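PDB 3P1W: RabGDI protein from Plasmodium falciparum 3D7, which probably acts as a Rab GDP-dissociation inhibitor, holding Rab GTPases in their GDP-bound form and helping to regulate membrane traffic. Local coordinates for residues 185-197 with 221-233. Sequence-based numbering, arbitrary orientation.
Sequences LDPYKLTMLEIYK and YLKQPAYLTLERI
Met192 and Ala226 lie side by side, their CA atoms 4.0 Å apart, in the helical domain of this Rab GDI, where the regions at the starts of helices 192-198 and 226-243 are bonded together through their leading loops. Four backbone hydrogen bonds make the join. Ala226 N gives to Leu190 O (2.9 Å) and Met192 N returns one to Gln224 O, a reciprocal pair that bridges Thr191 and Pro225. Beyond it on one side Leu193 N reaches Leu222 O; on the other, Tyr227 N reaches Pro187 O (3.0 Å). Four amides at or near the helix starts thus find acceptors in the opposite segment.

The axes of segments 192-197 and 226-233 approach to 9.4 Å at 66°, and Met192 sits as a knob among Ala226, Thr229, Leu230 and Ile233. Its CG lies anti to the backbone N (chi1 -169°) and the chain then bends at chi2, which lays SD against Thr229 CB at 3.6 Å and carries CE on to Leu230 CD2. Ile195 CG1 presses on Ala226 CB at 3.4 Å, tighter than usual carbon contact. Near the Pro187 end, Tyr188 CE1 sits 3.6 Å above the centre of the Tyr227 ring, the two planes inclined at 31°, while Tyr188 OH bonds to Ala176 O.

In the second shell, a capping box fixes Thr191: Glu194 N gives to Thr191 OG1, and Thr191 N to Glu194 OE2. Helix 203-213 backs one further direct contact, that of Tyr196 with Tyr221, whose side chains cross at about a right angle and whose OH atoms share a hydrogen bond of 2.9 Å.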
# COMPACT_ATOMS: atom_id res chain seq x y z
N LEU A 185 -32.41 0.66 9.36
CA LEU A 185 -31.19 0.28 10.05
C LEU A 185 -30.36 1.55 10.25
O LEU A 185 -29.80 2.08 9.29
CB LEU A 185 -30.40 -0.76 9.23
CG LEU A 185 -31.19 -1.98 8.73
CD1 LEU A 185 -30.39 -2.75 7.69
CD2 LEU A 185 -31.58 -2.91 9.88
N ASP A 186 -30.31 2.05 11.49
CA ASP A 186 -29.52 3.24 11.82
C ASP A 186 -28.03 2.88 11.80
O ASP A 186 -27.56 2.16 12.68
CB ASP A 186 -29.92 3.78 13.21
CG ASP A 186 -29.25 5.12 13.55
OD1 ASP A 186 -28.17 5.44 13.02
OD2 ASP A 186 -29.82 5.86 14.38
N PRO A 187 -27.27 3.37 10.80
CA PRO A 187 -25.84 2.99 10.71
C PRO A 187 -24.93 3.72 11.70
O PRO A 187 -23.74 3.36 11.80
CB PRO A 187 -25.48 3.37 9.28
CG PRO A 187 -26.33 4.56 8.99
CD PRO A 187 -27.63 4.34 9.75
N TYR A 188 -25.45 4.73 12.40
CA TYR A 188 -24.69 5.44 13.44
C TYR A 188 -24.87 4.82 14.82
O TYR A 188 -24.04 5.01 15.69
CB TYR A 188 -25.06 6.93 13.46
CG TYR A 188 -24.79 7.57 12.13
CD1 TYR A 188 -23.54 8.08 11.82
CD2 TYR A 188 -25.79 7.62 11.15
CE1 TYR A 188 -23.29 8.65 10.57
CE2 TYR A 188 -25.55 8.17 9.91
CZ TYR A 188 -24.30 8.69 9.63
OH TYR A 188 -24.07 9.23 8.39
N LYS A 189 -25.95 4.06 14.99
CA LYS A 189 -26.26 3.42 16.27
C LYS A 189 -25.94 1.92 16.23
O LYS A 189 -25.36 1.38 17.17
CB LYS A 189 -27.74 3.65 16.64
N LEU A 190 -26.30 1.25 15.13
CA LEU A 190 -25.98 -0.16 14.98
C LEU A 190 -24.52 -0.35 14.59
O LEU A 190 -23.94 0.49 13.88
CB LEU A 190 -26.87 -0.80 13.91
CG LEU A 190 -28.39 -0.75 14.12
CD1 LEU A 190 -29.06 -1.60 13.06
CD2 LEU A 190 -28.79 -1.21 15.51
N THR A 191 -23.94 -1.46 15.04
CA THR A 191 -22.60 -1.84 14.65
C THR A 191 -22.63 -2.55 13.29
O THR A 191 -23.68 -2.99 12.84
CB THR A 191 -21.95 -2.79 15.67
OG1 THR A 191 -22.65 -4.04 15.67
CG2 THR A 191 -21.96 -2.18 17.07
N MET A 192 -21.47 -2.69 12.64
CA MET A 192 -21.46 -3.41 11.37
C MET A 192 -21.91 -4.86 11.57
O MET A 192 -22.54 -5.43 10.68
CB MET A 192 -20.08 -3.39 10.70
CG MET A 192 -20.13 -3.91 9.26
SD MET A 192 -21.20 -2.90 8.21
CE MET A 192 -21.57 -3.99 6.86
N LEU A 193 -21.57 -5.44 12.71
CA LEU A 193 -21.92 -6.83 12.99
C LEU A 193 -23.45 -6.99 13.00
O LEU A 193 -23.98 -7.95 12.46
CB LEU A 193 -21.33 -7.30 14.33
CG LEU A 193 -21.76 -8.70 14.80
CD1 LEU A 193 -21.33 -9.77 13.82
CD2 LEU A 193 -21.25 -9.01 16.21
N GLU A 194 -24.14 -6.02 13.60
CA GLU A 194 -25.60 -6.07 13.62
C GLU A 194 -26.16 -5.96 12.20
O GLU A 194 -27.15 -6.61 11.89
CB GLU A 194 -26.17 -4.98 14.54
CG GLU A 194 -25.88 -5.24 16.02
CD GLU A 194 -26.34 -4.11 16.93
OE1 GLU A 194 -27.51 -4.12 17.35
OE2 GLU A 194 -25.52 -3.23 17.24
N ILE A 195 -25.50 -5.20 11.33
CA ILE A 195 -25.92 -5.12 9.92
C ILE A 195 -25.71 -6.46 9.20
O ILE A 195 -26.57 -6.89 8.44
CB ILE A 195 -25.18 -4.02 9.14
CG1 ILE A 195 -25.52 -2.63 9.67
CG2 ILE A 195 -25.53 -4.12 7.64
CD1 ILE A 195 -26.98 -2.22 9.48
N TYR A 196 -24.56 -7.10 9.43
CA TYR A 196 -24.32 -8.43 8.86
C TYR A 196 -25.41 -9.42 9.30
O TYR A 196 -25.99 -10.12 8.47
CB TYR A 196 -22.96 -8.97 9.29
CG TYR A 196 -21.74 -8.38 8.60
CD1 TYR A 196 -21.74 -8.06 7.24
CD2 TYR A 196 -20.55 -8.20 9.32
CE1 TYR A 196 -20.58 -7.56 6.60
CE2 TYR A 196 -19.40 -7.69 8.70
CZ TYR A 196 -19.42 -7.36 7.35
OH TYR A 196 -18.26 -6.87 6.75
N LYS A 197 -25.65 -9.48 10.60
CA LYS A 197 -26.70 -10.35 11.18
C LYS A 197 -28.08 -10.06 10.62
O LYS A 197 -28.89 -10.98 10.50
CB LYS A 197 -26.73 -10.22 12.72
CG LYS A 197 -25.53 -10.88 13.41
CD LYS A 197 -25.50 -10.58 14.92
N TYR A 221 -13.57 -3.57 13.36
CA TYR A 221 -14.69 -2.85 12.76
C TYR A 221 -16.07 -3.41 13.12
O TYR A 221 -17.05 -2.68 13.10
CB TYR A 221 -14.58 -2.77 11.23
CG TYR A 221 -14.96 -4.04 10.52
CD1 TYR A 221 -16.26 -4.24 10.07
CD2 TYR A 221 -14.04 -5.06 10.33
CE1 TYR A 221 -16.62 -5.39 9.42
CE2 TYR A 221 -14.39 -6.23 9.68
CZ TYR A 221 -15.69 -6.39 9.22
OH TYR A 221 -16.07 -7.55 8.60
N LEU A 222 -16.12 -4.71 13.44
CA LEU A 222 -17.38 -5.39 13.74
C LEU A 222 -18.12 -4.72 14.88
O LEU A 222 -19.34 -4.65 14.87
CB LEU A 222 -17.15 -6.87 14.08
CG LEU A 222 -16.81 -7.81 12.92
CD1 LEU A 222 -16.51 -9.21 13.45
CD2 LEU A 222 -17.92 -7.87 11.88
N LYS A 223 -17.36 -4.22 15.85
CA LYS A 223 -17.92 -3.58 17.04
C LYS A 223 -18.12 -2.08 16.88
O LYS A 223 -18.74 -1.46 17.72
CB LYS A 223 -17.00 -3.85 18.23
CG LYS A 223 -16.89 -5.34 18.55
CD LYS A 223 -15.89 -5.63 19.69
CE LYS A 223 -16.37 -6.83 20.54
NZ LYS A 223 -15.39 -7.20 21.61
N GLN A 224 -17.59 -1.50 15.81
CA GLN A 224 -17.74 -0.08 15.52
C GLN A 224 -19.04 0.21 14.75
O GLN A 224 -19.61 -0.70 14.14
CB GLN A 224 -16.55 0.41 14.69
CG GLN A 224 -15.20 0.28 15.38
CD GLN A 224 -14.06 0.87 14.55
OE1 GLN A 224 -13.87 0.51 13.39
NE2 GLN A 224 -13.29 1.77 15.16
N PRO A 225 -19.49 1.48 14.75
CA PRO A 225 -20.70 1.85 14.00
C PRO A 225 -20.65 1.48 12.51
O PRO A 225 -19.60 1.61 11.87
CB PRO A 225 -20.77 3.37 14.18
CG PRO A 225 -20.12 3.61 15.51
CD PRO A 225 -18.99 2.61 15.56
N ALA A 226 -21.80 1.06 11.97
CA ALA A 226 -21.89 0.45 10.63
C ALA A 226 -21.48 1.39 9.48
O ALA A 226 -20.83 0.95 8.54
CB ALA A 226 -23.30 -0.09 10.38
N TYR A 227 -21.86 2.68 9.57
CA TYR A 227 -21.64 3.62 8.45
C TYR A 227 -20.19 3.65 7.94
O TYR A 227 -19.95 3.81 6.75
CB TYR A 227 -22.09 5.05 8.82
CG TYR A 227 -21.15 5.84 9.72
CD1 TYR A 227 -20.31 6.82 9.20
CD2 TYR A 227 -21.12 5.63 11.10
CE1 TYR A 227 -19.47 7.56 10.02
CE2 TYR A 227 -20.29 6.37 11.94
CZ TYR A 227 -19.47 7.32 11.40
OH TYR A 227 -18.63 8.05 12.22
N LEU A 228 -19.23 3.52 8.86
CA LEU A 228 -17.81 3.52 8.51
C LEU A 228 -17.51 2.41 7.50
O LEU A 228 -16.79 2.62 6.53
CB LEU A 228 -16.97 3.31 9.77
CG LEU A 228 -17.02 4.41 10.84
CD1 LEU A 228 -16.75 3.81 12.24
CD2 LEU A 228 -16.06 5.56 10.50
N THR A 229 -18.10 1.24 7.73
CA THR A 229 -17.82 0.07 6.92
C THR A 229 -18.67 0.08 5.64
O THR A 229 -18.19 -0.24 4.56
CB THR A 229 -18.04 -1.20 7.72
OG1 THR A 229 -17.14 -1.21 8.85
CG2 THR A 229 -17.79 -2.44 6.86
N LEU A 230 -19.92 0.51 5.76
CA LEU A 230 -20.77 0.62 4.60
C LEU A 230 -20.16 1.56 3.56
O LEU A 230 -20.19 1.26 2.37
CB LEU A 230 -22.19 1.09 5.00
CG LEU A 230 -23.01 0.06 5.79
CD1 LEU A 230 -24.24 0.72 6.45
CD2 LEU A 230 -23.45 -1.10 4.89
N GLU A 231 -19.59 2.67 4.01
CA GLU A 231 -18.97 3.63 3.09
C GLU A 231 -17.81 2.99 2.35
O GLU A 231 -17.63 3.21 1.16
CB GLU A 231 -18.46 4.88 3.84
CG GLU A 231 -19.56 5.81 4.33
CD GLU A 231 -20.17 6.66 3.24
OE1 GLU A 231 -20.04 6.34 2.04
OE2 GLU A 231 -20.82 7.67 3.59
N ARG A 232 -17.03 2.21 3.06
CA ARG A 232 -15.86 1.55 2.48
C ARG A 232 -16.26 0.48 1.48
O ARG A 232 -15.68 0.38 0.39
CB ARG A 232 -15.00 0.96 3.59
CG ARG A 232 -14.27 2.02 4.41
CD ARG A 232 -13.67 1.43 5.64
NE ARG A 232 -12.49 0.63 5.33
CZ ARG A 232 -11.25 1.10 5.19
NH1 ARG A 232 -10.99 2.40 5.33
NH2 ARG A 232 -10.27 0.27 4.92
N ILE A 233 -17.25 -0.32 1.84
CA ILE A 233 -17.78 -1.34 0.92
C ILE A 233 -18.38 -0.67 -0.30
O ILE A 233 -18.07 -1.04 -1.43
CB ILE A 233 -18.80 -2.29 1.62
CG1 ILE A 233 -18.09 -3.07 2.72
CG2 ILE A 233 -19.40 -3.29 0.61
CD1 ILE A 233 -18.97 -4.03 3.50